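Local structure of probable oxidoreductase (Pseudomonas aeruginosa, 4B7C) at residues B[188-193]-B[197-202]; B[152-157]-B[213-218]; B[135-140]-B[167-172]; B[179-182]-B[186-189]; B[160-165]-B[221-226]. The protein is probably an NADP-dependent oxidoreductase of the medium-chain dehydrogenase/reductase family, pairing a GroES-like N-terminal domain with a Rossmann-fold domain. All blocks are in the same frame, centred on the assembly; numbering follows the deposited sequence.

Contact 1 (B[188-193]-B[197-202]); sequences RFLVEE and DGAIDY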
# COMPACT_ATOMS: atom_id res chain seq x y z
N ARG B 188 -27.94 11.24 4.63
CA ARG B 188 -29.27 10.73 5.01
C ARG B 188 -29.67 9.57 4.12
O ARG B 188 -30.11 8.52 4.60
CB ARG B 188 -30.32 11.84 4.88
CG ARG B 188 -31.72 11.48 5.38
CD ARG B 188 -32.86 12.17 4.59
NE ARG B 188 -32.95 11.88 3.16
CZ ARG B 188 -33.53 10.81 2.62
NH1 ARG B 188 -34.06 9.86 3.38
NH2 ARG B 188 -33.57 10.67 1.29
N PHE B 189 -29.50 9.76 2.82
CA PHE B 189 -29.80 8.73 1.82
C PHE B 189 -29.05 7.42 2.11
O PHE B 189 -29.64 6.33 2.09
CB PHE B 189 -29.46 9.24 0.42
CG PHE B 189 -29.66 8.23 -0.66
CD1 PHE B 189 -30.94 7.91 -1.11
CD2 PHE B 189 -28.57 7.58 -1.22
CE1 PHE B 189 -31.13 6.96 -2.10
CE2 PHE B 189 -28.76 6.64 -2.21
CZ PHE B 189 -30.03 6.32 -2.65
N LEU B 190 -27.76 7.54 2.40
CA LEU B 190 -26.93 6.36 2.71
C LEU B 190 -27.48 5.55 3.88
O LEU B 190 -27.57 4.32 3.82
CB LEU B 190 -25.49 6.79 3.02
CG LEU B 190 -24.67 7.35 1.86
CD1 LEU B 190 -23.31 7.84 2.35
CD2 LEU B 190 -24.52 6.32 0.75
N VAL B 191 -27.83 6.24 4.95
CA VAL B 191 -28.28 5.58 6.18
C VAL B 191 -29.73 5.10 6.05
O VAL B 191 -30.03 3.93 6.28
CB VAL B 191 -28.16 6.50 7.40
CG1 VAL B 191 -28.77 5.85 8.64
CG2 VAL B 191 -26.70 6.87 7.64
N GLU B 192 -30.62 6.01 5.66
CA GLU B 192 -32.07 5.73 5.68
C GLU B 192 -32.54 4.86 4.52
O GLU B 192 -33.44 4.03 4.69
CB GLU B 192 -32.88 7.02 5.74
CG GLU B 192 -32.76 7.75 7.07
CD GLU B 192 -33.54 9.04 7.16
OE1 GLU B 192 -34.44 9.26 6.31
OE2 GLU B 192 -33.27 9.82 8.10
N GLU B 193 -31.96 5.05 3.34
CA GLU B 193 -32.37 4.29 2.14
C GLU B 193 -31.50 3.07 1.86
O GLU B 193 -32.02 1.99 1.57
CB GLU B 193 -32.39 5.19 0.90
CG GLU B 193 -33.29 6.41 1.02
CD GLU B 193 -34.71 6.06 1.44
OE1 GLU B 193 -35.30 5.15 0.84
OE2 GLU B 193 -35.22 6.70 2.39
N ASP B 197 -24.75 1.77 8.26
CA ASP B 197 -24.84 1.89 9.72
C ASP B 197 -24.59 3.31 10.15
O ASP B 197 -25.12 3.78 11.16
CB ASP B 197 -23.84 0.97 10.41
CG ASP B 197 -24.19 -0.48 10.24
OD1 ASP B 197 -25.12 -0.93 10.93
OD2 ASP B 197 -23.54 -1.16 9.42
N GLY B 198 -23.76 4.00 9.38
CA GLY B 198 -23.48 5.40 9.64
C GLY B 198 -22.97 6.12 8.41
O GLY B 198 -22.54 5.50 7.45
N ALA B 199 -23.01 7.44 8.47
CA ALA B 199 -22.53 8.28 7.39
C ALA B 199 -21.94 9.54 7.96
O ALA B 199 -22.55 10.19 8.80
CB ALA B 199 -23.66 8.63 6.44
N ILE B 200 -20.74 9.90 7.50
CA ILE B 200 -20.06 11.09 7.98
C ILE B 200 -20.07 12.14 6.90
O ILE B 200 -19.57 11.91 5.79
CB ILE B 200 -18.61 10.79 8.40
CG1 ILE B 200 -18.57 9.77 9.54
CG2 ILE B 200 -17.91 12.08 8.83
CD1 ILE B 200 -17.23 9.08 9.71
N ASP B 201 -20.62 13.31 7.22
CA ASP B 201 -20.67 14.44 6.31
C ASP B 201 -19.41 15.27 6.48
O ASP B 201 -19.37 16.19 7.31
CB ASP B 201 -21.92 15.30 6.56
CG ASP B 201 -22.07 16.43 5.55
OD1 ASP B 201 -21.18 16.64 4.70
OD2 ASP B 201 -23.11 17.13 5.61
N TYR B 202 -18.40 14.99 5.67
CA TYR B 202 -17.08 15.62 5.83
C TYR B 202 -17.09 17.12 5.54
O TYR B 202 -16.21 17.85 5.99
CB TYR B 202 -16.01 14.91 4.98
CG TYR B 202 -16.10 15.16 3.49
CD1 TYR B 202 -16.90 14.36 2.69
CD2 TYR B 202 -15.36 16.17 2.88
CE1 TYR B 202 -16.98 14.57 1.32
CE2 TYR B 202 -15.44 16.39 1.51
CZ TYR B 202 -16.25 15.58 0.74
OH TYR B 202 -16.34 15.79 -0.61
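The methyl of Ala-199 is met by two branched side chains from helix 184-193. Val-191 comes closest, its CG2 3.7 Å from Ala-199 CB, and Val-191 CG2 also lies on the strand's main chain, 3.9 Å from Gly-198 C. Leu-190 adds a looser touch, CD1 to Ala-199 CB at 4.2 Å. Val-191 holds CG1 anti to its backbone N (chi1 174°), which leaves CG2 beside that nitrogen and turned to the strand. Alanine suits this place: its small methyl points to the helix and lets the two axes approach to 7.4 Å while running nearly antiparallel (172°).

In the next shell, Leu-190 also packs on Ala-181 and Phe-196, and Cys-187 covers Ala-199 from one turn earlier in the helix. Backbone hydrogen bonds join Gly-198 and Ile-200 to Gly-179. Helix 184-193 and strand 198-201 are thus the second and third elements of a beta-alpha-beta unit begun by strand 176-181 in the Rossmann-fold domain. Away from the strand, Arg-188 NH1 donates to Glu-192 OE1 at 3.0 Å, in its own guanidinium plane, has a long, weak ion pair with Glu-193 OE2, and offers NE to Glu-185.

No hydrogen bond crosses between helix and strand; they meet by van der Waals contact of aliphatic groups with one another and with the strand's main chain, while the ion pairs keep to the more exposed side of the helix.

Contact 2 (B[152-157]-B[213-218]); sequences TVVISG and RECPKG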
# COMPACT_ATOMS: atom_id res chain seq x y z
N THR B 152 -15.43 -3.63 10.43
CA THR B 152 -15.85 -2.27 10.11
C THR B 152 -15.30 -1.86 8.76
O THR B 152 -14.08 -1.83 8.54
CB THR B 152 -15.44 -1.27 11.21
OG1 THR B 152 -16.12 -1.60 12.43
CG2 THR B 152 -15.80 0.15 10.83
N VAL B 153 -16.22 -1.55 7.85
CA VAL B 153 -15.90 -1.13 6.50
C VAL B 153 -16.25 0.33 6.32
O VAL B 153 -17.39 0.74 6.54
CB VAL B 153 -16.66 -1.97 5.46
CG1 VAL B 153 -16.33 -1.49 4.05
CG2 VAL B 153 -16.31 -3.43 5.63
N VAL B 154 -15.26 1.12 5.92
CA VAL B 154 -15.47 2.52 5.60
C VAL B 154 -15.36 2.75 4.09
O VAL B 154 -14.47 2.21 3.41
CB VAL B 154 -14.48 3.42 6.34
CG1 VAL B 154 -14.60 4.86 5.87
CG2 VAL B 154 -14.68 3.31 7.85
N ILE B 155 -16.30 3.53 3.56
CA ILE B 155 -16.39 3.76 2.14
C ILE B 155 -16.35 5.25 1.84
O ILE B 155 -17.19 6.02 2.31
CB ILE B 155 -17.71 3.15 1.59
CG1 ILE B 155 -18.05 1.77 2.22
CG2 ILE B 155 -17.68 3.16 0.06
CD1 ILE B 155 -18.44 0.72 1.21
N SER B 156 -15.36 5.68 1.05
CA SER B 156 -15.31 7.06 0.56
C SER B 156 -16.07 7.17 -0.77
O SER B 156 -16.29 6.17 -1.46
CB SER B 156 -13.88 7.56 0.40
OG SER B 156 -13.20 6.90 -0.65
N GLY B 157 -16.45 8.40 -1.13
CA GLY B 157 -17.34 8.65 -2.27
C GLY B 157 -18.57 7.75 -2.17
O GLY B 157 -19.05 7.21 -3.17
N ARG B 213 -16.52 8.57 16.43
CA ARG B 213 -17.88 8.20 16.81
C ARG B 213 -18.35 6.93 16.11
O ARG B 213 -18.85 6.00 16.74
CB ARG B 213 -18.84 9.34 16.50
CG ARG B 213 -20.29 9.01 16.79
CD ARG B 213 -21.24 10.13 16.38
NE ARG B 213 -21.35 10.28 14.93
CZ ARG B 213 -20.80 11.27 14.22
NH1 ARG B 213 -20.08 12.22 14.80
NH2 ARG B 213 -20.97 11.30 12.90
N GLU B 214 -18.17 6.90 14.79
CA GLU B 214 -18.74 5.84 13.95
C GLU B 214 -17.92 4.54 13.90
O GLU B 214 -18.46 3.48 13.60
CB GLU B 214 -18.97 6.33 12.52
CG GLU B 214 -19.99 7.46 12.40
CD GLU B 214 -21.40 7.06 12.81
OE1 GLU B 214 -21.75 5.86 12.76
OE2 GLU B 214 -22.16 7.96 13.20
N CYS B 215 -16.62 4.64 14.18
CA CYS B 215 -15.71 3.48 14.09
C CYS B 215 -14.92 3.26 15.38
O CYS B 215 -13.69 3.33 15.39
CB CYS B 215 -14.72 3.65 12.93
SG CYS B 215 -15.46 4.18 11.39
N PRO B 216 -15.63 2.92 16.47
CA PRO B 216 -14.98 2.81 17.77
C PRO B 216 -13.89 1.74 17.86
O PRO B 216 -12.96 1.88 18.66
CB PRO B 216 -16.15 2.47 18.71
CG PRO B 216 -17.14 1.77 17.85
CD PRO B 216 -17.02 2.42 16.50
N LYS B 217 -14.01 0.69 17.05
CA LYS B 217 -13.02 -0.40 17.04
C LYS B 217 -12.05 -0.32 15.85
O LYS B 217 -11.42 -1.30 15.47
CB LYS B 217 -13.72 -1.77 17.06
CG LYS B 217 -14.42 -2.04 18.39
CD LYS B 217 -14.92 -3.43 18.59
CE LYS B 217 -15.05 -3.94 20.02
NZ LYS B 217 -15.61 -5.32 20.06
N GLY B 218 -11.91 0.87 15.28
CA GLY B 218 -11.03 1.08 14.14
C GLY B 218 -11.63 0.64 12.81
O GLY B 218 -12.76 0.16 12.75
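Thr-152 turns CG2 anti to its backbone N and keeps OG1 beside that nitrogen (chi1 -64°), while Cys-215, with SG anti to its own carbonyl carbon (chi1 -46°), points its sulfur at the strand. Val-154, on the same face of the strand as Thr-152, places CG2 beside its backbone N. As a result the Cys-215 sulfur lies against two methyls: Val-154 CG2 at 3.7 Å and Thr-152 CG2 at 4.1 Å. A thiol suits the spot, being slim and polarisable enough to settle among buried carbons just past the end of the helix.

The Gly-218 carbonyl oxygen rests against the threonine side chain, 3.4 Å from Thr-152 CB and 3.6 Å from Thr-152 CG2; OG1 of Thr-152 is farther from it at 3.8 Å and makes no hydrogen bond with it. Gly-218 closes a type I turn that begins at Cys-215, Gly-218 N donating to Cys-215 O at 3.0 Å, and its positive phi (80°) is one that glycine adopts easily. Just before the turn, Arg-213 NE meets Glu-214 OE2 at 3.0 Å. The turn leads from helix 207-214 into strand 219-224, the neighbour of strand 152-155 in the parallel sheet of the Rossmann-fold domain.

Across the contact a sulfur and a carbonyl oxygen pack on carbon with no hydrogen bond, so the turn is fitted to strand 152-155 by shape.

Contact 3 (B[135-140]-B[167-172]); sequences MTAYFA and GQIARL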
# COMPACT_ATOMS: atom_id res chain seq x y z
N MET B 135 -19.62 -3.77 -10.81
CA MET B 135 -18.59 -4.83 -10.80
C MET B 135 -17.28 -4.34 -10.16
O MET B 135 -16.55 -5.12 -9.57
CB MET B 135 -18.34 -5.36 -12.21
CG MET B 135 -19.47 -6.21 -12.78
SD MET B 135 -19.98 -7.60 -11.76
CE MET B 135 -21.12 -6.89 -10.56
N THR B 136 -16.99 -3.05 -10.28
CA THR B 136 -15.84 -2.47 -9.55
C THR B 136 -16.05 -2.68 -8.05
O THR B 136 -15.19 -3.18 -7.35
CB THR B 136 -15.65 -0.98 -9.86
OG1 THR B 136 -15.31 -0.83 -11.23
CG2 THR B 136 -14.52 -0.34 -8.97
N ALA B 137 -17.24 -2.29 -7.57
CA ALA B 137 -17.59 -2.44 -6.15
C ALA B 137 -17.47 -3.89 -5.73
O ALA B 137 -16.88 -4.22 -4.71
CB ALA B 137 -19.01 -1.93 -5.88
N TYR B 138 -18.07 -4.76 -6.54
CA TYR B 138 -18.14 -6.19 -6.24
C TYR B 138 -16.76 -6.82 -6.11
O TYR B 138 -16.43 -7.42 -5.07
CB TYR B 138 -18.92 -6.89 -7.36
CG TYR B 138 -19.19 -8.35 -7.12
CD1 TYR B 138 -20.35 -8.76 -6.46
CD2 TYR B 138 -18.33 -9.32 -7.61
CE1 TYR B 138 -20.60 -10.10 -6.25
CE2 TYR B 138 -18.58 -10.67 -7.41
CZ TYR B 138 -19.72 -11.05 -6.73
OH TYR B 138 -19.99 -12.38 -6.54
N PHE B 139 -15.94 -6.66 -7.14
CA PHE B 139 -14.63 -7.32 -7.14
C PHE B 139 -13.61 -6.62 -6.23
O PHE B 139 -12.86 -7.28 -5.52
CB PHE B 139 -14.10 -7.51 -8.57
CG PHE B 139 -14.87 -8.53 -9.34
CD1 PHE B 139 -14.79 -9.86 -8.99
CD2 PHE B 139 -15.70 -8.16 -10.38
CE1 PHE B 139 -15.53 -10.82 -9.67
CE2 PHE B 139 -16.45 -9.11 -11.06
CZ PHE B 139 -16.37 -10.44 -10.70
N ALA B 140 -13.62 -5.30 -6.22
CA ALA B 140 -12.70 -4.54 -5.36
C ALA B 140 -12.95 -4.85 -3.89
O ALA B 140 -12.01 -5.17 -3.15
CB ALA B 140 -12.82 -3.06 -5.63
N GLY B 167 -20.91 -0.38 -0.28
CA GLY B 167 -21.44 -0.33 1.08
C GLY B 167 -22.58 -1.30 1.33
O GLY B 167 -22.67 -1.91 2.39
N GLN B 168 -23.43 -1.47 0.33
CA GLN B 168 -24.56 -2.40 0.43
C GLN B 168 -24.09 -3.84 0.43
O GLN B 168 -24.58 -4.68 1.19
CB GLN B 168 -25.56 -2.16 -0.70
CG GLN B 168 -26.27 -0.81 -0.62
CD GLN B 168 -27.26 -0.59 -1.75
OE1 GLN B 168 -28.36 -1.12 -1.72
NE2 GLN B 168 -26.87 0.20 -2.75
N ILE B 169 -23.11 -4.13 -0.42
CA ILE B 169 -22.51 -5.47 -0.42
C ILE B 169 -21.90 -5.77 0.95
O ILE B 169 -22.08 -6.85 1.50
CB ILE B 169 -21.44 -5.63 -1.52
CG1 ILE B 169 -22.07 -5.51 -2.91
CG2 ILE B 169 -20.77 -7.00 -1.41
CD1 ILE B 169 -21.07 -5.48 -4.04
N ALA B 170 -21.17 -4.80 1.49
CA ALA B 170 -20.54 -4.94 2.80
C ALA B 170 -21.57 -5.23 3.90
O ALA B 170 -21.34 -6.08 4.77
CB ALA B 170 -19.76 -3.68 3.14
N ARG B 171 -22.71 -4.54 3.84
CA ARG B 171 -23.82 -4.79 4.78
C ARG B 171 -24.28 -6.24 4.68
O ARG B 171 -24.46 -6.91 5.69
CB ARG B 171 -25.01 -3.84 4.52
CG ARG B 171 -26.27 -4.17 5.33
CD ARG B 171 -27.44 -3.20 5.11
NE ARG B 171 -27.65 -2.89 3.70
CZ ARG B 171 -28.28 -3.68 2.83
NH1 ARG B 171 -28.78 -4.86 3.21
NH2 ARG B 171 -28.40 -3.30 1.57
N LEU B 172 -24.43 -6.72 3.45
CA LEU B 172 -24.85 -8.10 3.21
C LEU B 172 -23.87 -9.14 3.74
O LEU B 172 -24.26 -10.28 4.01
CB LEU B 172 -25.08 -8.35 1.72
CG LEU B 172 -26.26 -7.59 1.12
CD1 LEU B 172 -26.31 -7.80 -0.39
CD2 LEU B 172 -27.54 -8.06 1.79
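Ile-169 reaches across to helix 132-145 with the tip of its longer branch. Its CG1 sits beside the backbone N, anti to the carbonyl carbon (chi1 -65°), and the second torsion is extended (173°), so CD1 stands well off its own helix. That methyl ends 3.7 Å from Tyr-138 CA and 4.3 Å from Ala-137 C, lying nearer to main chain than to side chains. Ala-137 suits the site because its lone methyl, 4.5 Å from Ile-169 CD1, leaves room for the isoleucine methyl.

Tyr-138 has CG anti to the backbone N (chi1 -174°), and its side chain crosses that of Ile-169 at about a right angle; its CD1 comes 4.1 Å from Ile-169 CD1, obliquely to the ring. Tyr-138 CD2 sits 3.6 Å above the centre of the Phe-139 ring. The hydroxyl of Tyr-138 is hydrogen-bonded to Glu-293 of helix 287-299.

The contact packs helix 132-145 on helix 161-172, which follows the first strand of the Rossmann-fold sheet. The helices meet by dispersion contacts of one isoleucine with main chain, alanine and a tyrosine ring, extended by Leu-141 and Leu-142, while the tyrosine hydroxyl is bonded to a third helix.

Contact 4 (B[179-182]-B[186-189]); sequences GIAG and KCRF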
# COMPACT_ATOMS: atom_id res chain seq x y z
N GLY B 179 -20.20 5.25 5.74
CA GLY B 179 -19.97 6.02 4.52
C GLY B 179 -19.40 7.39 4.80
O GLY B 179 -19.67 7.99 5.84
N ILE B 180 -18.59 7.87 3.88
CA ILE B 180 -18.11 9.24 3.91
C ILE B 180 -18.61 9.92 2.64
O ILE B 180 -18.31 9.48 1.54
CB ILE B 180 -16.57 9.36 3.93
CG1 ILE B 180 -15.99 8.65 5.16
CG2 ILE B 180 -16.17 10.83 3.92
CD1 ILE B 180 -14.47 8.61 5.16
N ALA B 181 -19.37 10.99 2.82
CA ALA B 181 -19.95 11.73 1.69
C ALA B 181 -20.14 13.20 2.02
O ALA B 181 -20.19 13.60 3.19
CB ALA B 181 -21.28 11.10 1.30
N GLY B 182 -20.23 14.01 0.97
CA GLY B 182 -20.37 15.46 1.10
C GLY B 182 -21.83 15.91 1.04
O GLY B 182 -22.50 15.74 0.03
N LYS B 186 -27.06 13.46 0.93
CA LYS B 186 -26.33 12.23 0.58
C LYS B 186 -26.20 11.31 1.79
O LYS B 186 -26.46 10.11 1.70
CB LYS B 186 -24.95 12.56 0.01
CG LYS B 186 -24.98 13.02 -1.44
CD LYS B 186 -23.59 13.34 -1.96
CE LYS B 186 -23.61 13.71 -3.43
NZ LYS B 186 -22.24 13.95 -3.96
N CYS B 187 -25.80 11.88 2.92
CA CYS B 187 -25.58 11.10 4.14
C CYS B 187 -26.86 10.47 4.67
O CYS B 187 -26.87 9.31 5.10
CB CYS B 187 -24.90 11.95 5.22
SG CYS B 187 -23.16 12.31 4.81
N ARG B 188 -27.94 11.24 4.63
CA ARG B 188 -29.27 10.73 5.01
C ARG B 188 -29.67 9.57 4.12
O ARG B 188 -30.11 8.52 4.60
CB ARG B 188 -30.32 11.84 4.88
CG ARG B 188 -31.72 11.48 5.38
CD ARG B 188 -32.86 12.17 4.59
NE ARG B 188 -32.95 11.88 3.16
CZ ARG B 188 -33.53 10.81 2.62
NH1 ARG B 188 -34.06 9.86 3.38
NH2 ARG B 188 -33.57 10.67 1.29
N PHE B 189 -29.50 9.76 2.82
CA PHE B 189 -29.80 8.73 1.82
C PHE B 189 -29.05 7.42 2.11
O PHE B 189 -29.64 6.33 2.09
CB PHE B 189 -29.46 9.24 0.42
CG PHE B 189 -29.66 8.23 -0.66
CD1 PHE B 189 -30.94 7.91 -1.11
CD2 PHE B 189 -28.57 7.58 -1.22
CE1 PHE B 189 -31.13 6.96 -2.10
CE2 PHE B 189 -28.76 6.64 -2.21
CZ PHE B 189 -30.03 6.32 -2.65
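Lys-186 runs along the end of strand 176-181, with the Gly-182 carbonyl oxygen as its companion. Its CB lies 4.2 Å from Ala-181 CB and 4.0 Å from Gly-182 O. CG keeps the same 4.0 Å from Gly-182 O, CD comes nearest of the side-chain atoms, 3.3 Å from Gly-182 O, and CE draws off to 4.2 Å from that oxygen. With CG beside the backbone N (chi1 -78°) and every later torsion extended, the methylenes pass the carbonyl in a line and carry NZ beyond it. Long and flexible, lysine can thus cover the strand end with carbon and still send its charge past it. Ala-159 and Phe-329 touch the same side chain.

Cys-187, the next residue, faces the strand with its sulfur, SG anti to the carbonyl carbon. It lies 3.6 Å from Ala-181 O and 4.2 Å from Ala-181 CB, a packing contact with no hydrogen bond assigned. Alanine suits position 181 because its small methyl fits between the lysine and cysteine side chains.

Strand 176-181 and helix 184-193 are the first two elements of a beta-alpha-beta unit, which strand 198-201 completes. The tight turn joining them follows the second strand of a Rossmann fold, the region where dinucleotide-binding relatives commonly meet the adenosine ribose.

Contact 5 (B[160-165]-B[221-226]); sequences GAVGSV and VFFDNV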
# COMPACT_ATOMS: atom_id res chain seq x y z
N GLY B 160 -21.62 7.90 -4.39
CA GLY B 160 -21.35 7.63 -5.80
C GLY B 160 -21.77 6.23 -6.21
O GLY B 160 -22.14 5.40 -5.39
N ALA B 161 -21.71 5.99 -7.51
CA ALA B 161 -22.16 4.72 -8.11
C ALA B 161 -21.39 3.50 -7.60
O ALA B 161 -21.96 2.44 -7.35
CB ALA B 161 -22.00 4.82 -9.61
N VAL B 162 -20.08 3.64 -7.47
CA VAL B 162 -19.25 2.53 -6.98
C VAL B 162 -19.45 2.35 -5.48
O VAL B 162 -19.76 1.25 -5.00
CB VAL B 162 -17.75 2.79 -7.27
CG1 VAL B 162 -16.89 1.69 -6.65
CG2 VAL B 162 -17.49 2.92 -8.76
N GLY B 163 -19.27 3.43 -4.74
CA GLY B 163 -19.33 3.38 -3.28
C GLY B 163 -20.66 2.94 -2.71
O GLY B 163 -20.71 2.20 -1.72
N SER B 164 -21.75 3.43 -3.30
CA SER B 164 -23.10 3.10 -2.80
C SER B 164 -23.38 1.62 -2.93
O SER B 164 -24.02 1.02 -2.07
CB SER B 164 -24.18 3.91 -3.53
OG SER B 164 -24.16 3.66 -4.91
N VAL B 165 -22.89 1.02 -4.01
CA VAL B 165 -23.01 -0.44 -4.18
C VAL B 165 -22.09 -1.21 -3.22
O VAL B 165 -22.51 -2.18 -2.59
CB VAL B 165 -22.71 -0.87 -5.63
CG1 VAL B 165 -22.65 -2.39 -5.73
CG2 VAL B 165 -23.77 -0.29 -6.56
N VAL B 221 -11.57 -2.32 6.73
CA VAL B 221 -11.50 -2.17 5.28
C VAL B 221 -11.85 -0.75 4.91
O VAL B 221 -12.88 -0.22 5.35
CB VAL B 221 -12.46 -3.10 4.52
CG1 VAL B 221 -12.39 -2.82 3.02
CG2 VAL B 221 -12.14 -4.55 4.82
N PHE B 222 -10.97 -0.12 4.15
CA PHE B 222 -11.26 1.17 3.56
C PHE B 222 -11.35 1.03 2.04
O PHE B 222 -10.38 0.68 1.36
CB PHE B 222 -10.23 2.23 3.95
CG PHE B 222 -10.49 3.59 3.35
CD1 PHE B 222 -11.77 4.13 3.34
CD2 PHE B 222 -9.47 4.33 2.79
CE1 PHE B 222 -12.01 5.38 2.79
CE2 PHE B 222 -9.70 5.57 2.24
CZ PHE B 222 -10.97 6.10 2.24
N PHE B 223 -12.54 1.31 1.53
CA PHE B 223 -12.82 1.32 0.10
C PHE B 223 -12.69 2.75 -0.35
O PHE B 223 -13.56 3.59 -0.08
CB PHE B 223 -14.25 0.78 -0.17
CG PHE B 223 -14.52 0.41 -1.61
CD1 PHE B 223 -14.55 1.37 -2.60
CD2 PHE B 223 -14.79 -0.90 -1.96
CE1 PHE B 223 -14.81 1.03 -3.92
CE2 PHE B 223 -15.05 -1.25 -3.28
CZ PHE B 223 -15.04 -0.29 -4.26
N ASP B 224 -11.62 3.04 -1.10
CA ASP B 224 -11.29 4.42 -1.48
C ASP B 224 -11.58 4.76 -2.94
O ASP B 224 -10.98 4.18 -3.86
CB ASP B 224 -9.83 4.75 -1.17
CG ASP B 224 -9.54 6.25 -1.25
OD1 ASP B 224 -10.48 7.08 -1.20
OD2 ASP B 224 -8.35 6.63 -1.34
N ASN B 225 -12.50 5.70 -3.13
CA ASN B 225 -12.84 6.23 -4.45
C ASN B 225 -12.37 7.65 -4.66
O ASN B 225 -12.46 8.16 -5.76
CB ASN B 225 -14.36 6.20 -4.66
CG ASN B 225 -14.91 4.79 -4.67
OD1 ASN B 225 -14.55 3.99 -5.54
ND2 ASN B 225 -15.76 4.47 -3.69
N VAL B 226 -11.88 8.29 -3.60
CA VAL B 226 -11.65 9.75 -3.65
C VAL B 226 -10.22 10.18 -3.37
O VAL B 226 -9.72 11.13 -3.97
CB VAL B 226 -12.62 10.50 -2.70
CG1 VAL B 226 -14.06 10.07 -2.97
CG2 VAL B 226 -12.27 10.25 -1.25
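Asn-225 sets a polar amide against a valine and a helical glycine without any hydrogen bond across to them. Its OD1 lies 3.5 Å from Val-162 CG1, and ND2 rests over the backbone of Gly-163, 3.8 Å from both CA and N of that residue. Having no side chain, Gly-163 lets the amide sit directly on the helix; ND2 gives its hydrogen bond to a partner outside both segments. The side chain gets there with CG anti to its carbonyl carbon (chi1 -64°).

Val-162 is the apolar half of the contact. CG1, anti to the backbone N (chi1 176°), is shared between the asparagine oxygen and the Phe-223 ring, whose CE1 is 3.5 Å from it. Valine and ring cross at about a right angle, and the methyl reaches the ring obliquely. Asn-225 CG lies at the edge of that ring, in its plane. Ala-140 of helix 132-145 also packs on Phe-223.

Both segments are braced locally. Gly-160 O accepts Ser-164 N and Ser-164 OG from opposite faces of its plane, the hydroxyl at 2.7 Å, tying down the first turn of the helix. After the strand, Asp-224 OD1 accepts from Val-226 N at 3.0 Å in an Asx turn and also receives Ser-156 OG.

Gly-157, Gly-160 and Gly-163, spaced three apart from the end of strand 152-155 into the first turn of helix 161-172, are consistent with the glycine-rich turn of a Rossmann fold, which in relatives binds the dinucleotide; the contact probably lies beside that site.

From the N-terminal side, contact 3 opens on helix 132-145 and closes on helix 161-172. Before it closes, strand 152-155 opens contact 2 and the start of helix 161-172 opens contact 5, so contact 3 crosses both. Two short loops follow: contact 4 turns from strand 176-181 into helix 184-193, and contact 1, sharing Arg-188 and Phe-189 with it, leads from that helix to strand 198-201. Both are nested inside contacts 2 and 5, which cross each other and close at 213-218 and 221-226. Contacts 1, 2, 4 and 5 all reach the six-stranded parallel sheet; contact 3 joins two of its flanking helices.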